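Local coordinates for protein oxalate--CoA ligase (Arabidopsis thaliana, PDB 5IE2) that belongs to the ANL superfamily of AMP-binding enzymes, with a large N-terminal and a smaller C-terminal domain, and binds ATP between them, at residues T244-M249 and H274-Y279; I395-F398 and L404-V407; E412-N415 and K420-P423. All blocks are in the same frame, centred on the assembly; numbering follows the deposited sequence. Where two conformers were deposited one is given.

Contact 1. Residues T244-M249 and H274-Y279; sequences TFWPDM and HPETEY
W246 on helix 242-251 faces Y279 in the irregular loop 274-279, their CA atoms 7.5 Å apart, with no hydrogen bond joining the segments; the helix is kinked at P247, whose ring nitrogen has no hydrogen to give to the turn before it. The rings meet T-shaped: the edge of Y279 points at the face of the W246 five-membered ring, centroids 4.7 Å apart and planes at 74°. Y279 CD1 stands 3.6 Å above the indole plane, over its centre, while F245 CE2 lies against the opposite face, so the indole is sandwiched between Y279 CD1 and F245 CE2. F304 touches both W246 and Y279. The loop follows helix 261-273 and leads into strand 284-287, the return leg of a beta-alpha-beta crossover from strand 256-259 in the large N-terminal domain. E276 makes the second apolar touch, its CG 3.8 Å from W246 CB. Its chain then bends at chi2 (-75°), carrying OE2 to 4.1 Å from P247 CD at the solvent side, while OE1 forms a salt bridge with K250. Within the loop, E276 CB sits over one face of the tyrosine ring, and E276 N donates to Y279 OH at 3.0 Å and 171°, nearly straight. Y279 OH also hydrogen-bonds H271 ND1.

Contact 2. Residues I395-F398 and L404-V407; sequences IGYF and LHLV. With ATP (adenosine-5'-triphosphate), chain C.
Y397 and H405 form the central hydrogen-bonded pair of an antiparallel beta hairpin, strands 394-398 and 404-409, with the segment axes 154° apart. Their backbones bond twice: Y397 N to H405 O at 3.0 Å, and H405 N to Y397 O at 2.8 Å. A third bond runs from V407 N to I395 O at 2.7 Å. Above the pair, Y397 CG lies between its backbone N and carbonyl carbon (chi1 61°), which lays the ring across the neighbouring strand. H405 CB sits over that ring in a CH-pi contact, 3.8 Å from the centroid, while the imidazole, within 5° of parallel, is slid so far aside that the two rings barely overlap. V407 CG2 meets the Y397 ring at its edge.

The other face of the hairpin carries F398, L404 and L406. G396 lies among them and, lacking a side chain, brings its CA to 3.2 Å from H405 O. F398 CE1 packs on L404 CB at 3.7 Å, and both side chains rest on M345 and I347 of strand 344-348, while L404 and L406 also touch Y312. L406 reaches past this core into the nucleotide pocket, its CD1 3.6 Å from C2 of the ATP adenine. D394 and R409, both at the open end of the hairpin, hydrogen-bond the same ligand, so the hairpin contributes L406, D394 and R409 to the ATP site. Further out, S336 OG bonds L404 O, and the imidazole that lies beside Y397 is tied down by H405 NE2 bonding to OD2 of D399, in the turn of the hairpin.

Contact 3. Residues E412-N415 and K420-P423; sequences ELIN and KISP
I414 and I421 are the hydrogen-bonded pair of a short antiparallel beta hairpin, strands 414-416 and 419-421, which by its sequence probably falls within the eighth core motif of ANL enzymes, at the start of the C-terminal domain. Two backbone bonds close the pair. I414 N gives to I421 O at 2.9 Å and 174°; I421 N returns to I414 O at 2.8 Å. That same oxygen also receives a CA-H...O contact from K420 CA at 3.2 Å, so I414 O is approached by two donors.

Apolar packing flanks these bonds. The CB atoms of I414 and I421 lie 4.0 Å apart, and both side chains rest on I453 of strand 450-459. With its chain extended at chi2 (170°), I414 carries CD1 along to P423 CG at 4.1 Å. The proline ring abuts the loop before the strand, CG 3.3 Å from E412 O, while L413 CD2 lies against its CD.

Polar contacts lie at the margins of the hairpin. N415 and K420 cross at a slant on the face away from the isoleucines, ND2 of N415 and NZ of K420 4.0 Å apart and not bonded. N415 N is held by E451. E412 points toward the nucleotide pocket, its side chain about 7 Å from ATP at the nearest atoms, its OE1 in long, weak ion pairs with R409 and R503. S422 N-caps the helix starting at P423: its OG bonds both E425 N and V407 O.

Overall arrangement
Along the chain the three contacts follow in series. Contact 1 lies in the large N-terminal domain, its centre 35 Å from that of contact 2 and 39 Å from that of contact 3. Contacts 2 and 3 are neighbouring hairpins with centres 13 Å apart, strand 404-409 leading directly to strand 414-416. They meet through L413, which packs on I395 and V407, beside the bond between S422 and V407. Contact 2 belongs to a six-stranded antiparallel sheet beside ATP, whereas contact 3 forms its own two-stranded sheet against strand 450-459. The passage between hairpins therefore links the nucleotide pocket to the C-terminal domain; contact 1 lies about 23 Å and 26 Å from them at the nearest atoms.

Contact 1. Residues T244-M249 and H274-Y279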
loop_
_atom_site.group_PDB
_atom_site.type_symbol
_atom_site.label_atom_id
_atom_site.label_comp_id
_atom_site.label_asym_id
_atom_site.label_seq_id
_atom_site.Cartn_x
_atom_site.Cartn_y
_atom_site.Cartn_z
ATOM N N THR A 244 -19.556 -3.283 6.686
ATOM C CA THR A 244 -19.431 -2.336 7.794
ATOM C C THR A 244 -18.705 -1.046 7.419
ATOM O O THR A 244 -18.603 -0.155 8.250
ATOM C CB THR A 244 -18.686 -2.937 8.986
ATOM O OG1 THR A 244 -17.356 -3.290 8.588
ATOM C CG2 THR A 244 -19.446 -4.191 9.520
ATOM N N PHE A 245 -18.194 -0.976 6.186
ATOM C CA PHE A 245 -17.360 0.175 5.753
ATOM C C PHE A 245 -18.063 1.510 5.946
ATOM O O PHE A 245 -17.540 2.393 6.648
ATOM C CB PHE A 245 -16.942 0.004 4.278
ATOM C CG PHE A 245 -16.154 1.169 3.746
ATOM C CD1 PHE A 245 -14.958 1.520 4.369
ATOM C CD2 PHE A 245 -16.618 1.928 2.675
ATOM C CE1 PHE A 245 -14.193 2.607 3.917
ATOM C CE2 PHE A 245 -15.854 3.037 2.208
ATOM C CZ PHE A 245 -14.651 3.368 2.840
ATOM N N TRP A 246 -19.226 1.702 5.304
ATOM C CA TRP A 246 -19.863 2.998 5.373
ATOM C C TRP A 246 -20.435 3.276 6.753
ATOM O O TRP A 246 -20.372 4.414 7.181
ATOM C CB TRP A 246 -20.951 3.161 4.303
ATOM C CG TRP A 246 -20.309 3.363 2.904
ATOM C CD1 TRP A 246 -20.371 2.502 1.849
ATOM C CD2 TRP A 246 -19.514 4.476 2.473
ATOM N NE1 TRP A 246 -19.664 3.003 0.775
ATOM C CE2 TRP A 246 -19.120 4.213 1.137
ATOM C CE3 TRP A 246 -19.110 5.672 3.082
ATOM C CZ2 TRP A 246 -18.350 5.113 0.392
ATOM C CZ3 TRP A 246 -18.321 6.567 2.351
ATOM C CH2 TRP A 246 -17.956 6.285 1.010
ATOM N N PRO A 247 -20.985 2.253 7.438
ATOM C CA PRO A 247 -21.364 2.578 8.834
ATOM C C PRO A 247 -20.207 3.097 9.700
ATOM O O PRO A 247 -20.415 4.026 10.501
ATOM C CB PRO A 247 -21.899 1.253 9.354
ATOM C CG PRO A 247 -22.568 0.659 8.130
ATOM C CD PRO A 247 -21.610 0.980 6.999
ATOM N N ASP A 248 -19.020 2.505 9.543
ATOM C CA ASP A 248 -17.834 2.997 10.256
ATOM C C ASP A 248 -17.413 4.387 9.792
ATOM O O ASP A 248 -17.037 5.226 10.622
ATOM C CB ASP A 248 -16.660 2.032 10.104
ATOM C CG ASP A 248 -16.771 0.796 11.020
ATOM O OD1 ASP A 248 -17.628 0.809 11.944
ATOM O OD2 ASP A 248 -16.005 -0.177 10.808
ATOM N N MET A 249 -17.450 4.620 8.480
ATOM C CA MET A 249 -17.055 5.928 7.948
ATOM C C MET A 249 -17.982 7.003 8.513
ATOM O O MET A 249 -17.537 8.115 8.804
ATOM C CB MET A 249 -17.116 5.955 6.417
ATOM C CG MET A 249 -16.072 5.054 5.723
ATOM S SD MET A 249 -14.404 5.839 5.646
ATOM C CE MET A 249 -14.685 7.102 4.351
ATOM N N HIS A 274 -26.675 -2.498 -2.380
ATOM C CA HIS A 274 -27.176 -1.984 -1.111
ATOM C C HIS A 274 -26.749 -0.545 -0.922
ATOM O O HIS A 274 -25.895 -0.257 -0.073
ATOM C CB HIS A 274 -26.658 -2.840 0.057
ATOM C CG HIS A 274 -27.340 -2.587 1.377
ATOM N ND1 HIS A 274 -26.984 -1.557 2.226
ATOM C CD2 HIS A 274 -28.317 -3.274 2.015
ATOM C CE1 HIS A 274 -27.721 -1.611 3.321
ATOM N NE2 HIS A 274 -28.541 -2.641 3.216
ATOM N N PRO A 275 -27.324 0.388 -1.705
ATOM C CA PRO A 275 -26.974 1.792 -1.464
ATOM C C PRO A 275 -27.316 2.233 -0.059
ATOM O O PRO A 275 -28.340 1.800 0.489
ATOM C CB PRO A 275 -27.824 2.559 -2.488
ATOM C CG PRO A 275 -28.985 1.594 -2.786
ATOM C CD PRO A 275 -28.280 0.254 -2.821
ATOM N N GLU A 276 -26.446 3.031 0.544
ATOM C CA GLU A 276 -26.770 3.663 1.807
ATOM C C GLU A 276 -27.828 4.725 1.558
ATOM O O GLU A 276 -27.884 5.294 0.455
ATOM C CB GLU A 276 -25.541 4.297 2.445
ATOM C CG GLU A 276 -24.465 3.307 2.817
ATOM C CD GLU A 276 -24.799 2.498 4.065
ATOM O OE1 GLU A 276 -25.347 3.105 5.012
ATOM O OE2 GLU A 276 -24.484 1.286 4.114
ATOM N N THR A 277 -28.668 4.985 2.560
ATOM C CA THR A 277 -29.673 6.031 2.425
ATOM C C THR A 277 -28.988 7.396 2.382
ATOM O O THR A 277 -29.429 8.284 1.652
ATOM C CB THR A 277 -30.724 5.976 3.555
ATOM O OG1 THR A 277 -30.070 5.982 4.830
ATOM C CG2 THR A 277 -31.542 4.714 3.442
ATOM N N GLU A 278 -27.881 7.561 3.111
ATOM C CA GLU A 278 -27.046 8.751 2.894
ATOM C C GLU A 278 -25.544 8.463 3.117
ATOM O O GLU A 278 -25.173 7.657 3.966
ATOM C CB GLU A 278 -27.466 9.918 3.787
ATOM C CG GLU A 278 -27.219 9.709 5.256
ATOM C CD GLU A 278 -27.668 10.908 6.077
ATOM O OE1 GLU A 278 -27.650 10.827 7.325
ATOM O OE2 GLU A 278 -27.967 11.960 5.469
ATOM N N TYR A 279 -24.699 9.154 2.360
ATOM C CA TYR A 279 -23.239 8.999 2.467
ATOM C C TYR A 279 -22.628 10.214 3.094
ATOM O O TYR A 279 -23.137 11.310 2.915
ATOM C CB TYR A 279 -22.610 8.774 1.084
ATOM C CG TYR A 279 -22.934 7.430 0.540
ATOM C CD1 TYR A 279 -22.266 6.309 0.996
ATOM C CD2 TYR A 279 -23.943 7.266 -0.437
ATOM C CE1 TYR A 279 -22.574 5.048 0.523
ATOM C CE2 TYR A 279 -24.261 6.023 -0.926
ATOM C CZ TYR A 279 -23.595 4.905 -0.447
ATOM O OH TYR A 279 -23.940 3.649 -0.939
#

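Contact 2. Residues I395-F398 and L404-V407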
loop_
_atom_site.group_PDB
_atom_site.type_symbol
_atom_site.label_atom_id
_atom_site.label_comp_id
_atom_site.label_asym_id
_atom_site.label_seq_id
_atom_site.Cartn_x
_atom_site.Cartn_y
_atom_site.Cartn_z
ATOM N N ILE A 395 7.566 1.980 -16.924
ATOM C CA ILE A 395 7.616 2.855 -18.065
ATOM C C ILE A 395 6.464 3.870 -17.963
ATOM O O ILE A 395 5.295 3.513 -17.668
ATOM C CB ILE A 395 7.501 2.063 -19.375
ATOM C CG1 ILE A 395 8.664 1.047 -19.488
ATOM C CG2 ILE A 395 7.429 3.001 -20.570
ATOM C CD1 ILE A 395 10.039 1.763 -19.518
ATOM N N GLY A 396 6.807 5.119 -18.230
ATOM C CA GLY A 396 5.838 6.204 -18.226
ATOM C C GLY A 396 6.295 7.415 -19.029
ATOM O O GLY A 396 7.357 7.423 -19.682
ATOM N N TYR A 397 5.460 8.452 -19.037
ATOM C CA TYR A 397 5.894 9.725 -19.627
ATOM C C TYR A 397 5.201 10.859 -18.876
ATOM O O TYR A 397 4.165 10.647 -18.254
ATOM C CB TYR A 397 5.583 9.789 -21.142
ATOM C CG TYR A 397 4.098 9.685 -21.442
ATOM C CD1 TYR A 397 3.308 10.833 -21.532
ATOM C CD2 TYR A 397 3.491 8.444 -21.606
ATOM C CE1 TYR A 397 1.944 10.751 -21.799
ATOM C CE2 TYR A 397 2.125 8.345 -21.854
ATOM C CZ TYR A 397 1.353 9.505 -21.957
ATOM O OH TYR A 397 -0.001 9.415 -22.226
ATOM N N PHE A 398 5.812 12.037 -18.920
ATOM C CA PHE A 398 5.221 13.269 -18.418
ATOM C C PHE A 398 4.535 13.984 -19.561
ATOM O O PHE A 398 5.116 14.117 -20.648
ATOM C CB PHE A 398 6.285 14.205 -17.842
ATOM C CG PHE A 398 6.747 13.775 -16.462
ATOM C CD1 PHE A 398 5.866 13.806 -15.387
ATOM C CD2 PHE A 398 8.053 13.363 -16.252
ATOM C CE1 PHE A 398 6.268 13.425 -14.120
ATOM C CE2 PHE A 398 8.459 12.949 -14.967
ATOM C CZ PHE A 398 7.550 12.978 -13.912
ATOM N N LEU A 404 2.371 12.617 -14.615
ATOM C CA LEU A 404 2.907 11.345 -15.055
ATOM C C LEU A 404 1.769 10.426 -15.519
ATOM O O LEU A 404 0.737 10.318 -14.870
ATOM C CB LEU A 404 3.724 10.697 -13.916
ATOM C CG LEU A 404 4.256 9.271 -14.055
ATOM C CD1 LEU A 404 5.246 9.211 -15.213
ATOM C CD2 LEU A 404 4.916 8.831 -12.743
ATOM N N HIS A 405 2.018 9.755 -16.639
ATOM C CA HIS A 405 1.142 8.741 -17.179
ATOM C C HIS A 405 1.906 7.445 -17.275
ATOM O O HIS A 405 2.899 7.394 -17.993
ATOM C CB HIS A 405 0.645 9.118 -18.584
ATOM C CG HIS A 405 -0.100 10.414 -18.629
ATOM N ND1 HIS A 405 -1.476 10.471 -18.765
ATOM C CD2 HIS A 405 0.329 11.696 -18.541
ATOM C CE1 HIS A 405 -1.861 11.738 -18.740
ATOM N NE2 HIS A 405 -0.783 12.501 -18.631
ATOM N N LEU A 406 1.453 6.409 -16.578
ATOM C CA LEU A 406 2.150 5.111 -16.618
ATOM C C LEU A 406 1.711 4.231 -17.779
ATOM O O LEU A 406 0.527 4.149 -18.125
ATOM C CB LEU A 406 1.928 4.372 -15.304
ATOM C CG LEU A 406 2.591 5.065 -14.120
ATOM C CD1 LEU A 406 2.011 4.416 -12.845
ATOM C CD2 LEU A 406 4.106 4.997 -14.136
ATOM N N VAL A 407 2.670 3.566 -18.400
ATOM C CA VAL A 407 2.399 2.681 -19.527
ATOM C C VAL A 407 2.422 1.252 -19.008
ATOM O O VAL A 407 1.621 0.403 -19.434
ATOM C CB VAL A 407 3.454 2.896 -20.671
ATOM C CG1 VAL A 407 3.230 1.954 -21.819
ATOM C CG2 VAL A 407 3.385 4.316 -21.153
HETATM P PG ATP C . 7.683 -6.740 -7.044
HETATM O O1G ATP C . 7.672 -7.013 -8.548
HETATM O O2G ATP C . 8.075 -7.925 -6.234
HETATM O O3G ATP C . 8.527 -5.513 -6.709
HETATM P PB ATP C . 5.403 -4.981 -6.837
HETATM O O1B ATP C . 3.922 -5.194 -7.063
HETATM O O2B ATP C . 6.223 -4.214 -7.811
HETATM O O3B ATP C . 6.158 -6.412 -6.562
HETATM P PA ATP C . 4.835 -2.965 -4.755
HETATM O O1A ATP C . 5.970 -2.105 -4.215
HETATM O O2A ATP C . 3.771 -3.434 -3.842
HETATM O O3A ATP C . 5.515 -4.299 -5.355
HETATM O "O5'" ATP C . 4.227 -2.248 -6.051
HETATM C "C5'" ATP C . 4.776 -1.050 -6.653
HETATM C "C4'" ATP C . 4.400 -1.108 -8.144
HETATM O "O4'" ATP C . 2.976 -0.941 -8.275
HETATM C "C3'" ATP C . 4.924 0.064 -8.915
HETATM O "O3'" ATP C . 6.283 -0.168 -9.280
HETATM C "C2'" ATP C . 4.007 0.118 -10.118
HETATM O "O2'" ATP C . 4.356 -0.942 -11.023
HETATM C "C1'" ATP C . 2.700 -0.286 -9.499
HETATM N N9 ATP C . 1.830 0.874 -9.194
HETATM C C8 ATP C . 1.710 1.550 -8.044
HETATM N N7 ATP C . 0.770 2.533 -8.193
HETATM C C5 ATP C . 0.287 2.432 -9.475
HETATM C C6 ATP C . -0.733 3.145 -10.277
HETATM N N6 ATP C . -1.477 4.150 -9.706
HETATM N N1 ATP C . -0.920 2.714 -11.546
HETATM C C2 ATP C . -0.214 1.690 -12.079
HETATM N N3 ATP C . 0.741 0.995 -11.408
HETATM C C4 ATP C . 0.995 1.345 -10.114
#

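Contact 3. Residues E412-N415 and K420-P423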
loop_
_atom_site.group_PDB
_atom_site.type_symbol
_atom_site.label_atom_id
_atom_site.label_comp_id
_atom_site.label_asym_id
_atom_site.label_seq_id
_atom_site.Cartn_x
_atom_site.Cartn_y
_atom_site.Cartn_z
ATOM N N GLU A 412 6.086 -6.328 -18.132
ATOM C CA GLU A 412 4.707 -6.671 -18.472
ATOM C C GLU A 412 4.243 -6.148 -19.812
ATOM O O GLU A 412 3.197 -6.602 -20.292
ATOM C CB GLU A 412 3.749 -6.157 -17.386
ATOM C CG GLU A 412 3.743 -7.087 -16.194
ATOM C CD GLU A 412 2.791 -6.670 -15.092
ATOM O OE1 GLU A 412 2.057 -5.646 -15.240
ATOM O OE2 GLU A 412 2.791 -7.376 -14.062
ATOM N N LEU A 413 5.000 -5.222 -20.426
ATOM C CA LEU A 413 4.615 -4.692 -21.734
ATOM C C LEU A 413 4.643 -5.822 -22.749
ATOM O O LEU A 413 5.518 -6.708 -22.698
ATOM C CB LEU A 413 5.529 -3.573 -22.194
ATOM C CG LEU A 413 5.620 -2.351 -21.263
ATOM C CD1 LEU A 413 6.503 -1.268 -21.890
ATOM C CD2 LEU A 413 4.245 -1.791 -21.002
ATOM N N ILE A 414 3.718 -5.792 -23.692
ATOM C CA ILE A 414 3.587 -6.906 -24.624
ATOM C C ILE A 414 4.220 -6.593 -25.955
ATOM O O ILE A 414 3.809 -5.678 -26.658
ATOM C CB ILE A 414 2.102 -7.269 -24.770
ATOM C CG1 ILE A 414 1.551 -7.639 -23.407
ATOM C CG2 ILE A 414 1.916 -8.399 -25.756
ATOM C CD1 ILE A 414 0.054 -7.785 -23.371
ATOM N N ASN A 415 5.262 -7.329 -26.312
ATOM C CA ASN A 415 5.976 -6.980 -27.526
ATOM C C ASN A 415 5.508 -7.810 -28.733
ATOM O O ASN A 415 6.046 -8.884 -29.026
ATOM C CB ASN A 415 7.480 -7.121 -27.310
ATOM C CG ASN A 415 8.281 -6.431 -28.401
ATOM O OD1 ASN A 415 7.741 -6.082 -29.460
ATOM N ND2 ASN A 415 9.574 -6.218 -28.149
ATOM N N LYS A 420 4.787 -2.420 -28.978
ATOM C CA LYS A 420 4.542 -2.700 -27.572
ATOM C C LYS A 420 3.112 -2.317 -27.182
ATOM O O LYS A 420 2.629 -1.228 -27.502
ATOM C CB LYS A 420 5.559 -1.994 -26.670
ATOM C CG LYS A 420 7.001 -2.380 -26.988
ATOM C CD LYS A 420 7.900 -2.089 -25.802
ATOM C CE LYS A 420 9.273 -2.716 -25.996
ATOM N NZ LYS A 420 9.815 -2.333 -27.340
ATOM N N ILE A 421 2.422 -3.253 -26.552
ATOM C CA ILE A 421 1.070 -3.038 -26.068
ATOM C C ILE A 421 1.092 -2.862 -24.567
ATOM O O ILE A 421 1.766 -3.599 -23.823
ATOM C CB ILE A 421 0.121 -4.192 -26.446
ATOM C CG1 ILE A 421 0.183 -4.441 -27.954
ATOM C CG2 ILE A 421 -1.324 -3.915 -25.942
ATOM C CD1 ILE A 421 -0.427 -5.813 -28.359
ATOM N N SER A 422 0.361 -1.849 -24.109
ATOM C CA SER A 422 0.176 -1.610 -22.677
ATOM C C SER A 422 -1.012 -2.352 -22.112
ATOM O O SER A 422 -2.149 -2.034 -22.447
ATOM C CB SER A 422 -0.033 -0.121 -22.420
ATOM O OG SER A 422 -0.558 0.062 -21.118
ATOM N N PRO A 423 -0.771 -3.308 -21.208
ATOM C CA PRO A 423 -1.886 -4.028 -20.586
ATOM C C PRO A 423 -2.792 -3.109 -19.746
ATOM O O PRO A 423 -3.992 -3.357 -19.659
ATOM C CB PRO A 423 -1.186 -5.053 -19.669
ATOM C CG PRO A 423 0.172 -5.208 -20.231
ATOM C CD PRO A 423 0.543 -3.884 -20.860
#